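Local coordinates for extracellular solute-binding protein, family 1 (Bifidobacterium longum subsp. infantis ATCC 15697, PDB 3QUF) that probably captures a solute outside the cell for uptake by an ABC-type importer, as other family 1 extracellular solute-binding proteins do, at residues Asp92-Val97 with Phe120-Gln125; Gln201-Ser204 with Ala209-Trp212; Lys241-Ser246 with Gln386-Val391; Ala282-Tyr287 with Trp294-Pro299. All coordinates share one frame; numbering follows the deposited sequence.

In the fold
Contact 4 connects the set: P299, at the far end of segment 294-299, packs on contact 1 (L122 CD1 to P299 CG 3.7 Å, F123 CE2 to P299 CG 3.9 Å), while the indole of W294 at the near end approaches contact 2 (K203 O to W294 CZ2 4.0 Å). Contacts 1 and 2 do not touch, although their nearest atoms are only about 5 Å apart and their centres about 17 Å. Contact 3 is more remote, its centre about 30 Å from contact 1 and about 20 Å from contact 4. An acetic acid molecule, probably from the crystallisation liquor, sits at contact 1.

Contact 1: Asp92-Val97 with Phe120-Gln125; sequences DNRTDV and FALFQQ. With ACY (acetic acid), chain E.
R94 sends CG between its own backbone N and carbonyl carbon (chi1 57°), then runs extended from CG to NE, which carries the guanidinium across to L122. There R94 NH1 donates to L122 O at 2.9 Å. The bond is bent, 137° at the hydrogen, and the oxygen lies out of the guanidinium plane. L122 meets the same group a second way: its methyl CD2 sits over the centre of one face, 3.6 Å from R94 CZ. On the opposite face lies T95 CG2 of R94's own segment, offset toward the rim, so methyls flank both faces. A water at the guanidinium edge accepts from R94 NH1 at 2.8 Å and donates to A121 O at 3.0 Å, while NH2 bonds to N371 O. At the start of helix 94-100, OXT of the acetic acid takes a straight bond from D96 N (3.0 Å) and a weak one from T95 N (3.1 Å); T95 OG1 is hydrogen-bonded to P373 O. The chemistry implies two separate electrostatic settings: a buried arginine charge probably stabilised by neutral carbonyl oxygens and water, and a bound carboxyl group, probably ionised, that the first-turn N-H groups would be expected to favour.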
loop_
_atom_site.group_PDB
_atom_site.type_symbol
_atom_site.label_atom_id
_atom_site.label_comp_id
_atom_site.label_asym_id
_atom_site.label_seq_id
_atom_site.Cartn_x
_atom_site.Cartn_y
_atom_site.Cartn_z
ATOM N N ASP A 92 -9.764 -5.557 1.440
ATOM C CA ASP A 92 -11.180 -5.565 1.152
ATOM C C ASP A 92 -12.065 -6.232 2.218
ATOM O O ASP A 92 -13.275 -6.006 2.216
ATOM C CB ASP A 92 -11.449 -6.282 -0.174
ATOM C CG ASP A 92 -10.932 -5.513 -1.368
ATOM O OD1 ASP A 92 -10.944 -4.260 -1.340
ATOM O OD2 ASP A 92 -10.479 -6.182 -2.318
ATOM N N ASN A 93 -11.513 -7.078 3.091
ATOM C CA ASN A 93 -12.352 -7.739 4.088
ATOM C C ASN A 93 -11.938 -7.473 5.532
ATOM O O ASN A 93 -12.576 -8.007 6.454
ATOM C CB ASN A 93 -12.431 -9.261 3.819
ATOM C CG ASN A 93 -11.161 -10.000 4.283
ATOM O OD1 ASN A 93 -10.213 -9.364 4.685
ATOM N ND2 ASN A 93 -11.159 -11.321 4.257
ATOM N N ARG A 94 -10.905 -6.660 5.757
ATOM C CA ARG A 94 -10.302 -6.625 7.112
ATOM C C ARG A 94 -11.313 -6.210 8.181
ATOM O O ARG A 94 -11.411 -6.879 9.228
ATOM C CB ARG A 94 -9.055 -5.747 7.184
ATOM C CG ARG A 94 -9.265 -4.317 6.752
ATOM C CD ARG A 94 -7.920 -3.591 6.557
ATOM N NE ARG A 94 -8.206 -2.193 6.337
ATOM C CZ ARG A 94 -8.464 -1.286 7.294
ATOM N NH1 ARG A 94 -8.477 -1.589 8.588
ATOM N NH2 ARG A 94 -8.825 -0.052 6.946
ATOM N N THR A 95 -12.091 -5.160 7.936
ATOM C CA THR A 95 -13.039 -4.701 8.963
ATOM C C THR A 95 -14.279 -5.601 9.066
ATOM O O THR A 95 -14.726 -5.905 10.173
ATOM C CB THR A 95 -13.368 -3.237 8.793
ATOM O OG1 THR A 95 -13.953 -3.056 7.522
ATOM C CG2 THR A 95 -12.128 -2.393 8.920
ATOM N N ASP A 96 -14.757 -6.136 7.938
ATOM C CA ASP A 96 -15.877 -7.080 7.956
ATOM C C ASP A 96 -15.543 -8.316 8.778
ATOM O O ASP A 96 -16.339 -8.740 9.602
ATOM C CB ASP A 96 -16.296 -7.486 6.539
ATOM C CG ASP A 96 -16.989 -6.350 5.767
ATOM O OD1 ASP A 96 -17.660 -5.503 6.394
ATOM O OD2 ASP A 96 -16.849 -6.341 4.525
ATOM N N VAL A 97 -14.352 -8.877 8.572
ATOM C CA VAL A 97 -13.936 -10.041 9.365
ATOM C C VAL A 97 -13.758 -9.681 10.843
ATOM O O VAL A 97 -14.254 -10.405 11.700
ATOM C CB VAL A 97 -12.693 -10.694 8.803
ATOM C CG1 VAL A 97 -12.262 -11.867 9.687
ATOM C CG2 VAL A 97 -13.045 -11.220 7.416
ATOM N N PHE A 120 0.188 -2.368 12.767
ATOM C CA PHE A 120 -0.985 -3.119 13.241
ATOM C C PHE A 120 -2.269 -2.316 13.188
ATOM O O PHE A 120 -3.330 -2.868 13.410
ATOM C CB PHE A 120 -0.740 -3.682 14.627
ATOM C CG PHE A 120 0.367 -4.697 14.651
ATOM C CD1 PHE A 120 0.133 -5.989 14.222
ATOM C CD2 PHE A 120 1.629 -4.367 15.048
ATOM C CE1 PHE A 120 1.171 -6.916 14.252
ATOM C CE2 PHE A 120 2.662 -5.316 15.038
ATOM C CZ PHE A 120 2.409 -6.563 14.640
ATOM N N ALA A 121 -2.194 -1.014 12.882
ATOM C CA ALA A 121 -3.402 -0.203 12.945
ATOM C C ALA A 121 -4.511 -0.733 12.036
ATOM O O ALA A 121 -5.678 -0.705 12.428
ATOM C CB ALA A 121 -3.065 1.239 12.532
ATOM N N LEU A 122 -4.150 -1.186 10.838
ATOM C CA LEU A 122 -5.150 -1.701 9.905
ATOM C C LEU A 122 -5.729 -3.066 10.366
ATOM O O LEU A 122 -6.714 -3.557 9.782
ATOM C CB LEU A 122 -4.574 -1.851 8.507
ATOM C CG LEU A 122 -4.127 -0.565 7.795
ATOM C CD1 LEU A 122 -3.529 -0.889 6.426
ATOM C CD2 LEU A 122 -5.330 0.429 7.660
ATOM N N PHE A 123 -5.121 -3.672 11.373
ATOM C CA PHE A 123 -5.549 -4.995 11.833
ATOM C C PHE A 123 -5.951 -4.938 13.319
ATOM O O PHE A 123 -5.817 -5.942 14.056
ATOM C CB PHE A 123 -4.426 -5.992 11.589
ATOM C CG PHE A 123 -3.950 -5.987 10.170
ATOM C CD1 PHE A 123 -4.699 -6.611 9.202
ATOM C CD2 PHE A 123 -2.796 -5.319 9.797
ATOM C CE1 PHE A 123 -4.292 -6.610 7.855
ATOM C CE2 PHE A 123 -2.405 -5.265 8.458
ATOM C CZ PHE A 123 -3.124 -5.927 7.492
ATOM N N GLN A 124 -6.430 -3.780 13.717
ATOM C CA GLN A 124 -6.903 -3.549 15.068
ATOM C C GLN A 124 -8.351 -3.095 15.123
ATOM O O GLN A 124 -8.870 -2.399 14.226
ATOM C CB GLN A 124 -6.006 -2.531 15.802
ATOM C CG GLN A 124 -4.696 -3.137 16.271
ATOM C CD GLN A 124 -3.677 -2.116 16.704
ATOM O OE1 GLN A 124 -3.814 -0.928 16.449
ATOM N NE2 GLN A 124 -2.653 -2.586 17.368
ATOM N N GLN A 125 -9.023 -3.466 16.210
ATOM C CA GLN A 125 -10.412 -3.081 16.473
ATOM C C GLN A 125 -10.557 -3.001 17.965
ATOM O O GLN A 125 -10.119 -3.907 18.678
ATOM C CB GLN A 125 -11.382 -4.105 15.917
ATOM C CG GLN A 125 -12.870 -3.864 16.116
ATOM C CD GLN A 125 -13.637 -4.994 15.464
ATOM O OE1 GLN A 125 -13.842 -4.944 14.271
ATOM N NE2 GLN A 125 -13.904 -6.066 16.213
HETATM C C ACY E . -13.689 -3.973 4.658
HETATM O O ACY E . -14.671 -3.496 4.018
HETATM O OXT ACY E . -13.774 -5.038 5.310
HETATM C CH3 ACY E . -12.422 -3.159 4.624
HETATM O O HOH W 1 -8.393 -0.641 11.256
#

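Contact 2: Gln201-Ser204 with Ala209-Trp212; sequences QGKS and ADIW
K203 points its CB toward D210, and its chain can be followed link by link to that carboxylate. With CG beside the backbone N (chi1 -63°), the aliphatic part closes steadily on its target: K203 CB lies 7.3 Å from D210 OD2, and CG and then CD each come nearer. Y198 of helix 188-199 touches this side chain from outside the two segments. K203 CE is 3.5 Å from D210 OD2, and the chain bends there (chi4 -67°), turning the ammonium in for the last step. The arrangement spans the connection between two helices: G202 closes helix 188-199 with a Schellman motif, its positive phi accompanied by two bonds back into the last turn, and D210 belongs to the single-turn helix 209-212 that follows. K203 and D210 thus join the start of the linking loop to the helix at its end, at the protein surface. At the tip, K203 NZ donates to D210 OD2 at 3.0 Å, a hydrogen bond and salt bridge in one. The other oxygen, D210 OD1, is farther from K203 NZ at 3.6 Å, which makes the grip one-sided. NZ comes from above the carboxylate, 55° out of its plane. Outside the two segments, the D210 side chain also touches S216, to which its backbone is hydrogen-bonded, and W212 NE1 bonds to D206 OD1 within the intervening loop.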
loop_
_atom_site.group_PDB
_atom_site.type_symbol
_atom_site.label_atom_id
_atom_site.label_comp_id
_atom_site.label_asym_id
_atom_site.label_seq_id
_atom_site.Cartn_x
_atom_site.Cartn_y
_atom_site.Cartn_z
ATOM N N GLN A 201 2.345 16.921 10.310
ATOM C CA GLN A 201 1.696 17.196 11.579
ATOM C C GLN A 201 2.058 16.221 12.686
ATOM O O GLN A 201 1.502 16.319 13.779
ATOM C CB GLN A 201 0.196 17.140 11.422
ATOM C CG GLN A 201 -0.366 18.051 10.379
ATOM C CD GLN A 201 -1.855 17.873 10.272
ATOM O OE1 GLN A 201 -2.598 18.130 11.234
ATOM N NE2 GLN A 201 -2.312 17.483 9.117
ATOM N N GLY A 202 2.913 15.240 12.408
ATOM C CA GLY A 202 3.306 14.229 13.409
ATOM C C GLY A 202 2.498 12.941 13.380
ATOM O O GLY A 202 2.700 12.020 14.215
ATOM N N LYS A 203 1.613 12.816 12.404
ATOM C CA LYS A 203 0.817 11.598 12.293
ATOM C C LYS A 203 1.614 10.437 11.722
ATOM O O LYS A 203 2.589 10.653 11.011
ATOM C CB LYS A 203 -0.471 11.839 11.480
ATOM C CG LYS A 203 -1.444 12.847 12.132
ATOM C CD LYS A 203 -2.715 13.010 11.276
ATOM C CE LYS A 203 -3.887 13.730 11.998
ATOM N NZ LYS A 203 -4.465 12.912 13.160
ATOM N N SER A 204 1.225 9.214 12.083
ATOM C CA SER A 204 1.868 7.984 11.618
ATOM C C SER A 204 0.821 6.881 11.497
ATOM O O SER A 204 -0.326 7.066 11.950
ATOM C CB SER A 204 2.994 7.539 12.566
ATOM O OG SER A 204 2.507 7.293 13.896
ATOM N N ALA A 209 -7.059 8.366 10.044
ATOM C CA ALA A 209 -7.917 7.916 11.154
ATOM C C ALA A 209 -8.893 8.938 11.731
ATOM O O ALA A 209 -9.941 8.505 12.260
ATOM C CB ALA A 209 -7.074 7.238 12.279
ATOM N N ASP A 210 -8.591 10.228 11.689
ATOM C CA ASP A 210 -9.551 11.279 12.149
ATOM C C ASP A 210 -10.834 11.201 11.312
ATOM O O ASP A 210 -11.943 11.341 11.856
ATOM C CB ASP A 210 -8.993 12.711 12.062
ATOM C CG ASP A 210 -7.942 13.022 13.141
ATOM O OD1 ASP A 210 -7.853 12.246 14.109
ATOM O OD2 ASP A 210 -7.233 14.052 13.025
ATOM N N ILE A 211 -10.694 10.976 10.006
ATOM C CA ILE A 211 -11.877 10.773 9.164
ATOM C C ILE A 211 -12.592 9.478 9.533
ATOM O O ILE A 211 -13.822 9.471 9.726
ATOM C CB ILE A 211 -11.556 10.871 7.668
ATOM C CG1 ILE A 211 -11.110 12.294 7.342
ATOM C CG2 ILE A 211 -12.784 10.489 6.796
ATOM C CD1 ILE A 211 -10.500 12.462 5.941
ATOM N N TRP A 212 -11.859 8.392 9.684
ATOM C CA TRP A 212 -12.510 7.103 9.937
ATOM C C TRP A 212 -13.275 7.148 11.255
ATOM O O TRP A 212 -14.352 6.577 11.369
ATOM C CB TRP A 212 -11.529 5.954 9.976
ATOM C CG TRP A 212 -10.494 5.846 8.904
ATOM C CD1 TRP A 212 -9.284 5.352 9.064
ATOM C CD2 TRP A 212 -10.632 6.133 7.483
ATOM N NE1 TRP A 212 -8.596 5.343 7.888
ATOM C CE2 TRP A 212 -9.413 5.818 6.893
ATOM C CE3 TRP A 212 -11.661 6.653 6.686
ATOM C CZ2 TRP A 212 -9.169 5.955 5.513
ATOM C CZ3 TRP A 212 -11.403 6.820 5.318
ATOM C CH2 TRP A 212 -10.177 6.452 4.760
#

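Contact 3: Lys241-Ser246 with Gln386-Val391; sequences KSVGLS and QQQKIV
V243 lays its two methyls against different residues of helix 376-391: CG2 reaches V391 CG1 at 4.1 Å, and CG1 reaches the aliphatic CG of Q388 at 4.3 Å. The valine is the second residue of a type II beta turn running from S242 to L245, with G244 at the third position, where its positive phi (95°) suits glycine. The bond closing the turn, L245 N to S242 O, is weak at 3.3 Å. V243, whose CB points toward the helix, is the turn residue that makes both contacts, and Q388 and V391, three residues apart, receive it on the same helical flank. V243 and V391 run past each other in opposite senses. In both, CG1 stands anti to the backbone N (175° in V243), but it is the CG2 branch of V243 that meets CG1 of V391. Contact is by van der Waals touch, and the backbones approach no closer than 6.5 Å between V243 CA and Q388 CA. Around this patch, W229 of helix 223-234 also packs on V391. Polar ends are taken up nearby: G244 O accepts from N183 ND2, and the amide of Q388, whose CG touches V243, turns its NE2 to F182 O.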
loop_
_atom_site.group_PDB
_atom_site.type_symbol
_atom_site.label_atom_id
_atom_site.label_comp_id
_atom_site.label_asym_id
_atom_site.label_seq_id
_atom_site.Cartn_x
_atom_site.Cartn_y
_atom_site.Cartn_z
ATOM N N LYS A 241 -4.198 15.463 -20.793
ATOM C CA LYS A 241 -3.857 14.322 -21.644
ATOM C C LYS A 241 -3.505 13.085 -20.844
ATOM O O LYS A 241 -3.405 12.001 -21.418
ATOM C CB LYS A 241 -2.716 14.665 -22.611
ATOM C CG LYS A 241 -1.346 14.678 -22.019
ATOM C CD LYS A 241 -0.359 15.174 -23.022
ATOM C CE LYS A 241 1.007 15.296 -22.436
ATOM N NZ LYS A 241 2.012 15.787 -23.393
ATOM N N SER A 242 -3.363 13.241 -19.524
ATOM C CA SER A 242 -3.131 12.106 -18.645
ATOM C C SER A 242 -4.418 11.353 -18.286
ATOM O O SER A 242 -4.346 10.203 -17.887
ATOM C CB SER A 242 -2.392 12.572 -17.379
ATOM O OG SER A 242 -1.724 11.478 -16.787
ATOM N N VAL A 243 -5.608 11.968 -18.454
ATOM C CA VAL A 243 -6.846 11.253 -18.118
ATOM C C VAL A 243 -7.103 10.188 -19.147
ATOM O O VAL A 243 -7.058 10.471 -20.354
ATOM C CB VAL A 243 -8.108 12.142 -18.057
ATOM C CG1 VAL A 243 -9.357 11.255 -17.808
ATOM C CG2 VAL A 243 -7.959 13.181 -16.984
ATOM N N GLY A 244 -7.377 8.980 -18.679
ATOM C CA GLY A 244 -7.688 7.855 -19.550
ATOM C C GLY A 244 -6.464 6.997 -19.855
ATOM O O GLY A 244 -6.600 5.887 -20.365
ATOM N N LEU A 245 -5.268 7.496 -19.569
ATOM C CA LEU A 245 -4.061 6.661 -19.800
ATOM C C LEU A 245 -3.982 5.502 -18.828
ATOM O O LEU A 245 -4.254 5.643 -17.640
ATOM C CB LEU A 245 -2.777 7.478 -19.721
ATOM C CG LEU A 245 -2.489 8.590 -20.707
ATOM C CD1 LEU A 245 -1.061 9.094 -20.465
ATOM C CD2 LEU A 245 -2.655 8.132 -22.152
ATOM N N SER A 246 -3.568 4.347 -19.319
ATOM C CA SER A 246 -3.289 3.197 -18.465
ATOM C C SER A 246 -1.866 3.288 -17.924
ATOM O O SER A 246 -1.075 4.070 -18.420
ATOM C CB SER A 246 -3.394 1.912 -19.256
ATOM O OG SER A 246 -2.431 1.891 -20.295
ATOM N N GLN A 386 -13.641 11.782 -8.877
ATOM C CA GLN A 386 -13.389 13.162 -8.478
ATOM C C GLN A 386 -12.013 13.627 -8.934
ATOM O O GLN A 386 -11.861 14.771 -9.381
ATOM C CB GLN A 386 -13.511 13.337 -6.962
ATOM C CG GLN A 386 -14.888 13.023 -6.383
ATOM C CD GLN A 386 -15.989 13.748 -7.079
ATOM O OE1 GLN A 386 -15.913 14.951 -7.289
ATOM N NE2 GLN A 386 -17.030 13.034 -7.437
ATOM N N GLN A 387 -10.998 12.759 -8.845
ATOM C CA GLN A 387 -9.654 13.202 -9.190
ATOM C C GLN A 387 -9.579 13.533 -10.680
ATOM O O GLN A 387 -8.922 14.509 -11.103
ATOM C CB GLN A 387 -8.599 12.186 -8.761
ATOM C CG GLN A 387 -8.453 10.991 -9.613
ATOM C CD GLN A 387 -7.637 9.888 -8.911
ATOM O OE1 GLN A 387 -7.190 10.057 -7.772
ATOM N NE2 GLN A 387 -7.475 8.738 -9.598
ATOM N N GLN A 388 -10.261 12.723 -11.494
ATOM C CA GLN A 388 -10.302 12.994 -12.919
ATOM C C GLN A 388 -10.987 14.357 -13.216
ATOM O O GLN A 388 -10.501 15.149 -14.034
ATOM C CB GLN A 388 -10.972 11.838 -13.659
ATOM C CG GLN A 388 -10.212 10.513 -13.675
ATOM C CD GLN A 388 -11.037 9.360 -14.229
ATOM O OE1 GLN A 388 -12.136 9.578 -14.719
ATOM N NE2 GLN A 388 -10.516 8.139 -14.166
ATOM N N LYS A 389 -12.090 14.650 -12.527
ATOM C CA LYS A 389 -12.783 15.932 -12.700
ATOM C C LYS A 389 -11.923 17.117 -12.258
ATOM O O LYS A 389 -11.987 18.186 -12.840
ATOM C CB LYS A 389 -14.104 15.952 -11.933
ATOM C CG LYS A 389 -15.111 15.008 -12.517
ATOM C CD LYS A 389 -16.464 14.963 -11.743
ATOM C CE LYS A 389 -17.206 13.661 -12.074
ATOM N NZ LYS A 389 -18.355 13.307 -11.167
ATOM N N ILE A 390 -11.123 16.933 -11.210
ATOM C CA ILE A 390 -10.204 18.005 -10.797
ATOM C C ILE A 390 -9.185 18.263 -11.883
ATOM O O ILE A 390 -8.941 19.434 -12.251
ATOM C CB ILE A 390 -9.448 17.684 -9.517
ATOM C CG1 ILE A 390 -10.365 17.744 -8.313
ATOM C CG2 ILE A 390 -8.217 18.648 -9.348
ATOM C CD1 ILE A 390 -9.765 17.096 -7.092
ATOM N N VAL A 391 -8.595 17.196 -12.422
ATOM C CA VAL A 391 -7.534 17.349 -13.429
ATOM C C VAL A 391 -8.101 18.072 -14.649
ATOM O O VAL A 391 -7.450 18.969 -15.207
ATOM C CB VAL A 391 -6.911 16.011 -13.825
ATOM C CG1 VAL A 391 -5.953 16.182 -15.018
ATOM C CG2 VAL A 391 -6.152 15.418 -12.621
#

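Contact 4: Ala282-Tyr287 with Trp294-Pro299; sequences APFPAY and WINGGP
F284 N donates to W294 O at 3.0 Å, with 145° at the hydrogen and 165° at the carbonyl oxygen, so the carbonyl points almost straight at the amide. The same oxygen also lies at the edge of the F284 ring, near its plane, with CD2 3.4 Å from W294 O. Farther along that ring, F284 CE2 comes within 3.3 Å of N296 ND2. The two side chains cross at about a right angle, yet ring and amide planes differ by only 32°. Beside them P283 CB packs on I295 CG2 at 3.8 Å. The second shell fixes the amide, since R263 NE donates to N296 OD1 and N296 ND2 bonds to G188 O; the phenyl ring also meets that of F141. A water accepts from W294 N at 3.0 Å and lies 3.0 Å from P285 O, to which it may donate. Segment 282-287 leaves strand 279-282, and segment 294-299 enters strand 295-305. Both strands pair antiparallel with 135-144, and 295-305 also pairs with 86-89. That continuity is consistent with a strand crossing between the two lobes of a family 1 solute-binding protein fold.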
loop_
_atom_site.group_PDB
_atom_site.type_symbol
_atom_site.label_atom_id
_atom_site.label_comp_id
_atom_site.label_asym_id
_atom_site.label_seq_id
_atom_site.Cartn_x
_atom_site.Cartn_y
_atom_site.Cartn_z
ATOM N N ALA A 282 12.738 8.766 -6.353
ATOM C CA ALA A 282 12.613 9.750 -5.289
ATOM C C ALA A 282 11.303 9.542 -4.561
ATOM O O ALA A 282 10.348 9.054 -5.159
ATOM C CB ALA A 282 12.629 11.152 -5.895
ATOM N N PRO A 283 11.246 9.892 -3.260
ATOM C CA PRO A 283 9.943 9.940 -2.630
ATOM C C PRO A 283 9.083 11.044 -3.253
ATOM O O PRO A 283 9.583 11.883 -4.034
ATOM C CB PRO A 283 10.284 10.299 -1.168
ATOM C CG PRO A 283 11.506 11.133 -1.288
ATOM C CD PRO A 283 12.287 10.551 -2.448
ATOM N N PHE A 284 7.803 11.061 -2.925
ATOM C CA PHE A 284 6.958 12.128 -3.425
ATOM C C PHE A 284 7.340 13.452 -2.774
ATOM O O PHE A 284 7.762 13.477 -1.608
ATOM C CB PHE A 284 5.495 11.831 -3.179
ATOM C CG PHE A 284 5.019 10.623 -3.912
ATOM C CD1 PHE A 284 4.692 10.680 -5.253
ATOM C CD2 PHE A 284 4.965 9.405 -3.264
ATOM C CE1 PHE A 284 4.313 9.530 -5.940
ATOM C CE2 PHE A 284 4.595 8.259 -3.940
ATOM C CZ PHE A 284 4.253 8.326 -5.278
ATOM N N PRO A 285 7.213 14.549 -3.510
ATOM C CA PRO A 285 7.482 15.846 -2.907
ATOM C C PRO A 285 6.605 16.121 -1.697
ATOM O O PRO A 285 5.464 15.676 -1.619
ATOM C CB PRO A 285 7.150 16.838 -4.016
ATOM C CG PRO A 285 7.175 16.035 -5.288
ATOM C CD PRO A 285 6.693 14.689 -4.873
ATOM N N ALA A 286 7.164 16.837 -0.741
ATOM C CA ALA A 286 6.436 17.171 0.459
ATOM C C ALA A 286 5.337 18.207 0.215
ATOM O O ALA A 286 5.444 19.086 -0.643
ATOM C CB ALA A 286 7.404 17.707 1.531
ATOM N N TYR A 287 4.318 18.137 1.046
ATOM C CA TYR A 287 3.280 19.168 1.086
ATOM C C TYR A 287 3.840 20.552 1.406
ATOM O O TYR A 287 3.484 21.497 0.745
ATOM C CB TYR A 287 2.248 18.744 2.089
ATOM C CG TYR A 287 1.118 19.690 2.331
ATOM C CD1 TYR A 287 0.068 19.790 1.419
ATOM C CD2 TYR A 287 1.048 20.420 3.504
ATOM C CE1 TYR A 287 -1.002 20.640 1.654
ATOM C CE2 TYR A 287 -0.051 21.261 3.771
ATOM C CZ TYR A 287 -1.053 21.364 2.825
ATOM O OH TYR A 287 -2.160 22.155 3.075
ATOM N N TRP A 294 7.059 11.534 1.722
ATOM C CA TRP A 294 6.535 10.188 1.970
ATOM C C TRP A 294 6.603 9.361 0.680
ATOM O O TRP A 294 6.734 9.892 -0.413
ATOM C CB TRP A 294 5.084 10.256 2.482
ATOM C CG TRP A 294 5.011 10.642 3.930
ATOM C CD1 TRP A 294 5.452 11.805 4.464
ATOM C CD2 TRP A 294 4.574 9.843 5.012
ATOM N NE1 TRP A 294 5.341 11.786 5.822
ATOM C CE2 TRP A 294 4.777 10.600 6.195
ATOM C CE3 TRP A 294 4.053 8.553 5.124
ATOM C CZ2 TRP A 294 4.440 10.116 7.456
ATOM C CZ3 TRP A 294 3.698 8.094 6.362
ATOM C CH2 TRP A 294 3.936 8.874 7.534
ATOM N N ILE A 295 6.483 8.043 0.834
ATOM C CA ILE A 295 6.304 7.142 -0.295
ATOM C C ILE A 295 4.932 6.488 -0.184
ATOM O O ILE A 295 4.242 6.576 0.834
ATOM C CB ILE A 295 7.444 6.105 -0.422
ATOM C CG1 ILE A 295 7.441 5.132 0.755
ATOM C CG2 ILE A 295 8.784 6.820 -0.576
ATOM C CD1 ILE A 295 8.490 4.058 0.698
ATOM N N ASN A 296 4.509 5.873 -1.269
ATOM C CA ASN A 296 3.340 5.038 -1.218
ATOM C C ASN A 296 3.733 3.677 -0.617
ATOM O O ASN A 296 4.823 3.142 -0.841
ATOM C CB ASN A 296 2.791 4.705 -2.624
ATOM C CG ASN A 296 2.199 5.895 -3.418
ATOM O OD1 ASN A 296 2.070 5.782 -4.654
ATOM N ND2 ASN A 296 1.836 7.001 -2.769
ATOM N N GLY A 297 2.785 3.042 0.048
ATOM C CA GLY A 297 2.975 1.660 0.429
ATOM C C GLY A 297 1.938 1.208 1.424
ATOM O O GLY A 297 1.134 1.993 1.946
ATOM N N GLY A 298 1.954 -0.084 1.685
ATOM C CA GLY A 298 1.010 -0.656 2.633
ATOM C C GLY A 298 1.331 -2.112 2.865
ATOM O O GLY A 298 2.191 -2.683 2.174
ATOM N N PRO A 299 0.664 -2.730 3.860
ATOM C CA PRO A 299 0.881 -4.113 4.159
ATOM C C PRO A 299 0.335 -5.015 3.035
ATOM O O PRO A 299 -0.739 -4.757 2.499
ATOM C CB PRO A 299 0.092 -4.299 5.475
ATOM C CG PRO A 299 -1.098 -3.406 5.284
ATOM C CD PRO A 299 -0.440 -2.168 4.671
HETATM O O HOH W 2 5.206 13.177 0.088
#